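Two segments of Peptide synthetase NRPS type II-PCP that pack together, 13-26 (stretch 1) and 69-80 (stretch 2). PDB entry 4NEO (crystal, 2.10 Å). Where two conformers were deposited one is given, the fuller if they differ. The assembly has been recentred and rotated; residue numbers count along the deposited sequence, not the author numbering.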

ATOM      1  N   ARG A  13       3.136  12.956  -6.839  1.00 55.93           N
ATOM      2  CA  ARG A  13       3.928  11.707  -6.767  1.00 51.74           C
ATOM      3  C   ARG A  13       3.375  10.672  -5.799  1.00 49.41           C
ATOM      4  O   ARG A  13       3.226   9.451  -6.132  1.00 46.68           O
ATOM      5  CB  ARG A  13       5.363  12.090  -6.414  1.00 58.86           C
ATOM      6  CG  ARG A  13       6.215  10.917  -6.017  1.00 60.40           C
ATOM      7  CD  ARG A  13       7.636  11.389  -5.727  1.00 66.00           C
ATOM      8  NE  ARG A  13       8.459  10.195  -5.557  1.00 72.90           N
ATOM      9  CZ  ARG A  13       9.794  10.171  -5.551  1.00 75.23           C
ATOM     10  NH1 ARG A  13      10.410   8.991  -5.440  1.00 79.35           N
ATOM     11  NH2 ARG A  13      10.490  11.301  -5.611  1.00 74.78           N
ATOM     12  N   ARG A  14       3.074  11.110  -4.579  0.60 47.15           N
ATOM     13  CA  ARG A  14       2.585  10.198  -3.557  0.60 49.68           C
ATOM     14  C   ARG A  14       1.172   9.660  -3.864  0.60 48.52           C
ATOM     15  O   ARG A  14       0.923   8.482  -3.649  0.60 44.74           O
ATOM     16  CB  ARG A  14       2.556  10.856  -2.143  0.60 53.81           C
ATOM     17  CG  ARG A  14       2.560   9.835  -0.995  0.60 53.22           C
ATOM     18  CD  ARG A  14       1.905  10.321   0.313  0.60 60.12           C
ATOM     19  NE  ARG A  14       0.466  10.484   0.116  0.60 66.66           N
ATOM     20  CZ  ARG A  14      -0.506   9.627   0.442  0.60 59.72           C
ATOM     21  NH1 ARG A  14      -0.332   8.525   1.165  0.60 50.42           N
ATOM     22  NH2 ARG A  14      -1.721   9.973   0.099  0.60 69.46           N
ATOM     23  N   ARG A  15       0.248  10.525  -4.306  1.00 48.08           N
ATOM     24  CA  ARG A  15      -1.108  10.054  -4.676  1.00 51.62           C
ATOM     25  C   ARG A  15      -1.076   9.026  -5.797  1.00 49.08           C
ATOM     26  O   ARG A  15      -1.857   8.091  -5.760  1.00 46.97           O
ATOM     27  CB  ARG A  15      -2.041  11.194  -5.095  1.00 57.33           C
ATOM     28  CG  ARG A  15      -2.536  11.925  -3.876  1.00 75.33           C
ATOM     29  CD  ARG A  15      -3.270  13.195  -4.267  1.00 92.21           C
ATOM     30  NE  ARG A  15      -3.849  13.856  -3.107  1.00107.04           N
ATOM     31  CZ  ARG A  15      -4.434  15.054  -3.141  1.00127.20           C
ATOM     32  NH1 ARG A  15      -4.937  15.581  -2.021  1.00140.17           N
ATOM     33  NH2 ARG A  15      -4.510  15.738  -4.284  1.00128.45           N
ATOM     34  N   ALA A  16      -0.140   9.148  -6.730  1.00 47.25           N
ATOM     35  CA  ALA A  16      -0.023   8.153  -7.782  1.00 47.03           C
ATOM     36  C   ALA A  16       0.366   6.819  -7.207  1.00 50.77           C
ATOM     37  O   ALA A  16      -0.212   5.791  -7.592  1.00 47.65           O
ATOM     38  CB  ALA A  16       0.978   8.573  -8.844  1.00 50.79           C
ATOM     39  N   LEU A  17       1.296   6.800  -6.261  1.00 46.70           N
ATOM     40  CA  LEU A  17       1.646   5.530  -5.633  1.00 43.47           C
ATOM     41  C   LEU A  17       0.472   4.955  -4.842  1.00 43.37           C
ATOM     42  O   LEU A  17       0.203   3.753  -4.874  1.00 41.68           O
ATOM     43  CB  LEU A  17       2.873   5.695  -4.724  1.00 45.35           C
ATOM     44  CG  LEU A  17       3.299   4.421  -3.963  1.00 44.69           C
ATOM     45  CD1 LEU A  17       3.687   3.295  -4.895  1.00 46.24           C
ATOM     46  CD2 LEU A  17       4.500   4.784  -3.094  1.00 47.59           C
ATOM     47  N   GLU A  18      -0.202   5.813  -4.103  1.00 42.02           N
ATOM     48  CA  GLU A  18      -1.326   5.402  -3.300  1.00 45.42           C
ATOM     49  C   GLU A  18      -2.438   4.733  -4.130  1.00 49.49           C
ATOM     50  O   GLU A  18      -2.997   3.742  -3.690  1.00 45.60           O
ATOM     51  CB  GLU A  18      -1.923   6.591  -2.544  1.00 44.10           C
ATOM     52  CG  GLU A  18      -3.007   6.237  -1.552  1.00 47.69           C
ATOM     53  CD  GLU A  18      -3.609   7.490  -0.911  1.00 52.90           C
ATOM     54  OE1 GLU A  18      -3.136   7.914   0.128  1.00 54.66           O
ATOM     55  OE2 GLU A  18      -4.512   8.090  -1.464  1.00 65.95           O
ATOM     56  N   ARG A  19      -2.744   5.307  -5.289  0.50 50.03           N
ATOM     57  CA  ARG A  19      -3.704   4.751  -6.240  0.50 54.09           C
ATOM     58  C   ARG A  19      -3.321   3.311  -6.578  0.50 50.77           C
ATOM     59  O   ARG A  19      -4.141   2.396  -6.503  0.50 52.34           O
ATOM     60  CB  ARG A  19      -3.646   5.556  -7.538  0.50 57.80           C
ATOM     61  CG  ARG A  19      -4.796   6.476  -7.929  0.50 67.46           C
ATOM     62  CD  ARG A  19      -4.766   6.483  -9.486  0.50 71.78           C
ATOM     63  NE  ARG A  19      -3.469   5.925  -9.905  0.50 67.49           N
ATOM     64  CZ  ARG A  19      -2.474   6.626 -10.421  0.50 56.88           C
ATOM     65  NH1 ARG A  19      -1.315   6.052 -10.606  0.50 50.11           N
ATOM     66  NH2 ARG A  19      -2.634   7.899 -10.673  0.50 55.94           N
ATOM     67  N   ASP A  20      -2.069   3.118  -6.968  1.00 46.75           N
ATOM     68  CA  ASP A  20      -1.599   1.790  -7.361  1.00 48.60           C
ATOM     69  C   ASP A  20      -1.605   0.801  -6.206  1.00 47.20           C
ATOM     70  O   ASP A  20      -1.930  -0.360  -6.389  1.00 44.79           O
ATOM     71  CB  ASP A  20      -0.198   1.837  -7.991  1.00 52.00           C
ATOM     72  CG  ASP A  20      -0.183   2.438  -9.441  1.00 55.61           C
ATOM     73  OD1 ASP A  20      -1.237   2.693 -10.057  1.00 61.39           O
ATOM     74  OD2 ASP A  20       0.933   2.640  -9.952  1.00 57.04           O
ATOM     75  N   ILE A  21      -1.170   1.222  -5.013  1.00 42.34           N
ATOM     76  CA  ILE A  21      -1.203   0.312  -3.877  1.00 40.96           C
ATOM     77  C   ILE A  21      -2.673  -0.058  -3.548  1.00 44.00           C
ATOM     78  O   ILE A  21      -2.974  -1.235  -3.322  1.00 44.44           O
ATOM     79  CB  ILE A  21      -0.463   0.904  -2.647  1.00 40.97           C
ATOM     80  CG1 ILE A  21       1.025   0.971  -2.968  1.00 42.38           C
ATOM     81  CG2 ILE A  21      -0.715   0.091  -1.398  1.00 39.73           C
ATOM     82  CD1 ILE A  21       1.873   1.617  -1.863  1.00 42.96           C
ATOM     83  N   ALA A  22      -3.591   0.908  -3.590  1.00 43.40           N
ATOM     84  CA  ALA A  22      -4.981   0.600  -3.307  1.00 47.19           C
ATOM     85  C   ALA A  22      -5.498  -0.469  -4.287  1.00 51.46           C
ATOM     86  O   ALA A  22      -6.215  -1.369  -3.881  1.00 51.49           O
ATOM     87  CB  ALA A  22      -5.841   1.846  -3.365  1.00 49.51           C
ATOM     88  N   ALA A  23      -5.129  -0.372  -5.569  1.00 51.16           N
ATOM     89  CA  ALA A  23      -5.592  -1.342  -6.545  1.00 52.66           C
ATOM     90  C   ALA A  23      -5.049  -2.727  -6.231  1.00 53.91           C
ATOM     91  O   ALA A  23      -5.767  -3.709  -6.387  1.00 55.26           O
ATOM     92  CB  ALA A  23      -5.173  -0.924  -7.942  1.00 56.86           C
ATOM     93  N   ILE A  24      -3.795  -2.815  -5.774  1.00 49.99           N
ATOM     94  CA  ILE A  24      -3.208  -4.105  -5.336  1.00 49.60           C
ATOM     95  C   ILE A  24      -3.967  -4.718  -4.170  1.00 51.54           C
ATOM     96  O   ILE A  24      -4.286  -5.908  -4.201  1.00 53.35           O
ATOM     97  CB  ILE A  24      -1.711  -3.932  -4.985  1.00 49.23           C
ATOM     98  CG1 ILE A  24      -0.899  -3.731  -6.252  1.00 47.29           C
ATOM     99  CG2 ILE A  24      -1.160  -5.107  -4.190  1.00 51.60           C
ATOM    100  CD1 ILE A  24       0.518  -3.248  -5.968  1.00 49.92           C
ATOM    101  N   TRP A  25      -4.256  -3.911  -3.136  1.00 49.36           N
ATOM    102  CA  TRP A  25      -5.093  -4.369  -2.027  1.00 50.81           C
ATOM    103  C   TRP A  25      -6.466  -4.867  -2.503  1.00 53.84           C
ATOM    104  O   TRP A  25      -6.975  -5.882  -2.048  1.00 55.47           O
ATOM    105  CB  TRP A  25      -5.335  -3.233  -1.000  1.00 49.64           C
ATOM    106  CG  TRP A  25      -4.188  -2.874  -0.104  1.00 48.44           C
ATOM    107  CD1 TRP A  25      -2.896  -2.697  -0.449  1.00 47.53           C
ATOM    108  CD2 TRP A  25      -4.258  -2.634   1.303  1.00 47.51           C
ATOM    109  NE1 TRP A  25      -2.135  -2.387   0.657  1.00 45.61           N
ATOM    110  CE2 TRP A  25      -2.950  -2.328   1.744  1.00 43.93           C
ATOM    111  CE3 TRP A  25      -5.294  -2.654   2.228  1.00 47.17           C
ATOM    112  CZ2 TRP A  25      -2.653  -2.023   3.076  1.00 45.09           C
ATOM    113  CZ3 TRP A  25      -5.002  -2.372   3.565  1.00 50.69           C
ATOM    114  CH2 TRP A  25      -3.692  -2.071   3.971  1.00 48.20           C
ATOM    115  N   ALA A  26      -7.111  -4.096  -3.358  1.00 55.78           N
ATOM    116  CA  ALA A  26      -8.452  -4.420  -3.776  1.00 58.85           C
ATOM    117  C   ALA A  26      -8.455  -5.727  -4.517  1.00 64.57           C
ATOM    118  O   ALA A  26      -9.309  -6.563  -4.265  1.00 64.55           O
ATOM    119  CB  ALA A  26      -9.031  -3.334  -4.669  1.00 62.10           C
TER
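Stretch 2, residues 69-80: VLLETRTVAGMT

Stretch 2 enters as the last turns of one helix (V69 to T73), breaks at R74, which takes positive phi (70°), and starts a second helix at V76. T75 caps that helix: its OG1 accepts a hydrogen bond from G78 N at 2.9 Å. G78 suits the cap because a CB there would clash with T75 OG1. The new helix crosses the helix of stretch 1 at 127° between N-to-C directions, so the two run more against each other than along, with axes 9.2 Å apart at closest approach. No hydrogen bond joins the stretches; packing of side chains holds them, and three residues cover most of the surface.

W25 covers the most. Its CA-to-CB bond points toward stretch 2, and its broad indole reaches across the break between the two helices. V76 CG2 lies over one face, 3.4 Å from W25 CD2, in a CH-pi contact, while the selenium of M79, a selenomethionine, approaches the ring edge, with SE 3.6 Å from W25 NE1. That nitrogen is buried without a hydrogen-bonding partner. Farther along the ring, W25 CZ2 meets L70 CG at 4.1 Å, and W25 CH2 lies 3.6 Å from R74 O.

V76 is a knob among E18, I21, A22 and W25. Its compact, branched side chain also sends CG1 to within 3.9 Å of A22 CB, a small residue that adds little bulk at a point where the CA atoms of A22 and V76 are 5.8 Å apart.

One turn on, T80 fills the hole formed by R14, L17, E18 and I21. T80 OG1 donates to V76 O (2.7 Å), satisfying the hydroxyl within its own helix, and packs 3.4 Å from E18 CA. The methyl T80 CG2 lies 4.1 Å from L17 CG and 3.5 Å from R14 NH1, whose guanidinium is salt-bridged to E18.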

ATOM      1  N   VAL A  69       5.862  -3.426   6.975  1.00 48.29           N
ATOM      2  CA  VAL A  69       5.460  -2.175   6.404  1.00 51.02           C
ATOM      3  C   VAL A  69       3.905  -2.186   6.276  1.00 57.94           C
ATOM      4  O   VAL A  69       3.234  -1.283   6.770  1.00 63.52           O
ATOM      5  CB  VAL A  69       6.159  -1.911   5.104  1.00 47.50           C
ATOM      6  CG1 VAL A  69       5.597  -0.674   4.415  1.00 55.00           C
ATOM      7  CG2 VAL A  69       7.685  -1.790   5.297  1.00 54.33           C
ATOM      8  N   LEU A  70       3.329  -3.244   5.739  1.00 51.19           N
ATOM      9  CA  LEU A  70       1.869  -3.376   5.732  1.00 46.61           C
ATOM     10  C   LEU A  70       1.316  -3.572   7.137  1.00 49.94           C
ATOM     11  O   LEU A  70       0.309  -2.978   7.507  1.00 47.90           O
ATOM     12  CB  LEU A  70       1.434  -4.546   4.848  1.00 50.11           C
ATOM     13  CG  LEU A  70      -0.067  -4.878   4.616  1.00 51.08           C
ATOM     14  CD1 LEU A  70      -0.157  -5.855   3.454  1.00 57.59           C
ATOM     15  CD2 LEU A  70      -0.675  -5.593   5.783  1.00 60.46           C
ATOM     16  N   LEU A  71       1.924  -4.477   7.904  1.00 48.35           N
ATOM     17  CA  LEU A  71       1.286  -4.942   9.125  1.00 51.87           C
ATOM     18  C   LEU A  71       1.411  -3.948  10.256  1.00 53.92           C
ATOM     19  O   LEU A  71       0.661  -4.041  11.208  1.00 52.22           O
ATOM     20  CB  LEU A  71       1.805  -6.309   9.574  1.00 52.32           C
ATOM     21  CG  LEU A  71       1.453  -7.472   8.622  1.00 52.89           C
ATOM     22  CD1 LEU A  71       2.119  -8.767   9.114  1.00 54.89           C
ATOM     23  CD2 LEU A  71      -0.061  -7.626   8.539  1.00 57.80           C
ATOM     24  N   GLU A  72       2.315  -2.982  10.140  1.00 47.72           N
ATOM     25  CA  GLU A  72       2.456  -1.947  11.183  1.00 52.73           C
ATOM     26  C   GLU A  72       1.784  -0.620  10.789  1.00 51.87           C
ATOM     27  O   GLU A  72       1.514   0.223  11.640  1.00 53.75           O
ATOM     28  CB  GLU A  72       3.940  -1.732  11.535  1.00 53.27           C
ATOM     29  CG  GLU A  72       4.470  -2.938  12.298  1.00 57.40           C
ATOM     30  CD  GLU A  72       5.950  -2.825  12.648  1.00 62.73           C
ATOM     31  OE1 GLU A  72       6.564  -1.784  12.322  1.00 68.82           O
ATOM     32  OE2 GLU A  72       6.474  -3.803  13.233  1.00 68.83           O
ATOM     33  N   THR A  73       1.495  -0.437   9.504  1.00 46.81           N
ATOM     34  CA  THR A  73       0.788   0.768   9.086  1.00 48.30           C
ATOM     35  C   THR A  73      -0.712   0.484   8.929  1.00 51.63           C
ATOM     36  O   THR A  73      -1.513   1.290   9.320  1.00 55.97           O
ATOM     37  CB  THR A  73       1.325   1.328   7.798  1.00 44.26           C
ATOM     38  OG1 THR A  73       1.159   0.353   6.745  1.00 41.86           O
ATOM     39  CG2 THR A  73       2.744   1.762   7.966  1.00 48.19           C
ATOM     40  N   ARG A  74      -1.041  -0.673   8.341  1.00 50.69           N
ATOM     41  CA  ARG A  74      -2.379  -1.244   8.267  1.00 52.13           C
ATOM     42  C   ARG A  74      -3.385  -0.527   7.366  1.00 50.44           C
ATOM     43  O   ARG A  74      -4.511  -0.985   7.281  1.00 50.89           O
ATOM     44  CB  ARG A  74      -3.000  -1.386   9.662  1.00 61.47           C
ATOM     45  CG  ARG A  74      -2.056  -1.908  10.721  1.00 69.24           C
ATOM     46  CD  ARG A  74      -2.726  -2.833  11.677  1.00 73.58           C
ATOM     47  NE  ARG A  74      -2.486  -4.245  11.332  1.00 84.66           N
ATOM     48  CZ  ARG A  74      -3.437  -5.167  11.156  1.00101.97           C
ATOM     49  NH1 ARG A  74      -4.728  -4.826  11.234  1.00104.04           N
ATOM     50  NH2 ARG A  74      -3.103  -6.442  10.896  1.00107.28           N
ATOM     51  N   THR A  75      -3.046   0.607   6.757  1.00 45.24           N
ATOM     52  CA  THR A  75      -3.910   1.232   5.757  1.00 44.20           C
ATOM     53  C   THR A  75      -3.122   1.407   4.475  1.00 44.24           C
ATOM     54  O   THR A  75      -1.863   1.377   4.472  1.00 40.88           O
ATOM     55  CB  THR A  75      -4.491   2.562   6.190  1.00 46.41           C
ATOM     56  OG1 THR A  75      -3.444   3.543   6.326  1.00 46.06           O
ATOM     57  CG2 THR A  75      -5.259   2.400   7.513  1.00 51.53           C
ATOM     58  N   VAL A  76      -3.842   1.573   3.374  1.00 41.31           N
ATOM     59  CA  VAL A  76      -3.195   1.845   2.114  1.00 42.73           C
ATOM     60  C   VAL A  76      -2.422   3.173   2.208  1.00 44.75           C
ATOM     61  O   VAL A  76      -1.281   3.246   1.736  1.00 41.72           O
ATOM     62  CB  VAL A  76      -4.227   1.966   0.986  1.00 41.90           C
ATOM     63  CG1 VAL A  76      -3.661   2.705  -0.222  1.00 43.45           C
ATOM     64  CG2 VAL A  76      -4.817   0.603   0.605  1.00 45.58           C
ATOM     65  N   ALA A  77      -3.054   4.230   2.751  1.00 43.50           N
ATOM     66  CA  ALA A  77      -2.347   5.551   2.875  1.00 45.02           C
ATOM     67  C   ALA A  77      -1.078   5.483   3.766  1.00 45.35           C
ATOM     68  O   ALA A  77      -0.068   6.114   3.461  1.00 43.24           O
ATOM     69  CB  ALA A  77      -3.269   6.624   3.398  1.00 45.92           C
ATOM     70  N   GLY A  78      -1.181   4.749   4.868  1.00 41.91           N
ATOM     71  CA  GLY A  78      -0.087   4.540   5.805  1.00 42.80           C
ATOM     72  C   GLY A  78       1.050   3.818   5.118  1.00 43.03           C
ATOM     73  O   GLY A  78       2.182   4.250   5.201  1.00 41.75           O
HETATM   74  N   MSE A  79       0.724   2.746   4.398  1.00 42.04           N
HETATM   75  CA  MSE A  79       1.719   1.960   3.693  1.00 42.48           C
HETATM   76  C   MSE A  79       2.384   2.776   2.642  1.00 44.20           C
HETATM   77  O   MSE A  79       3.614   2.706   2.467  1.00 41.09           O
HETATM   78  CB  MSE A  79       1.113   0.684   3.144  1.00 43.33           C
HETATM   79  CG  MSE A  79       2.142  -0.182   2.399  1.00 44.84           C
HETATM   80 SE   MSE A  79       1.259  -1.895   1.884  1.00 46.55          SE
HETATM   81  CE  MSE A  79       2.925  -2.779   1.468  1.00 42.16           C
ATOM     82  N   THR A  80       1.582   3.548   1.916  1.00 37.88           N
ATOM     83  CA  THR A  80       2.075   4.433   0.868  1.00 40.49           C
ATOM     84  C   THR A  80       3.126   5.386   1.425  1.00 41.45           C
ATOM     85  O   THR A  80       4.218   5.565   0.861  1.00 40.71           O
ATOM     86  CB  THR A  80       0.904   5.221   0.226  1.00 44.41           C
ATOM     87  OG1 THR A  80       0.048   4.279  -0.430  1.00 41.60           O
ATOM     88  CG2 THR A  80       1.425   6.204  -0.816  1.00 47.15           C
TER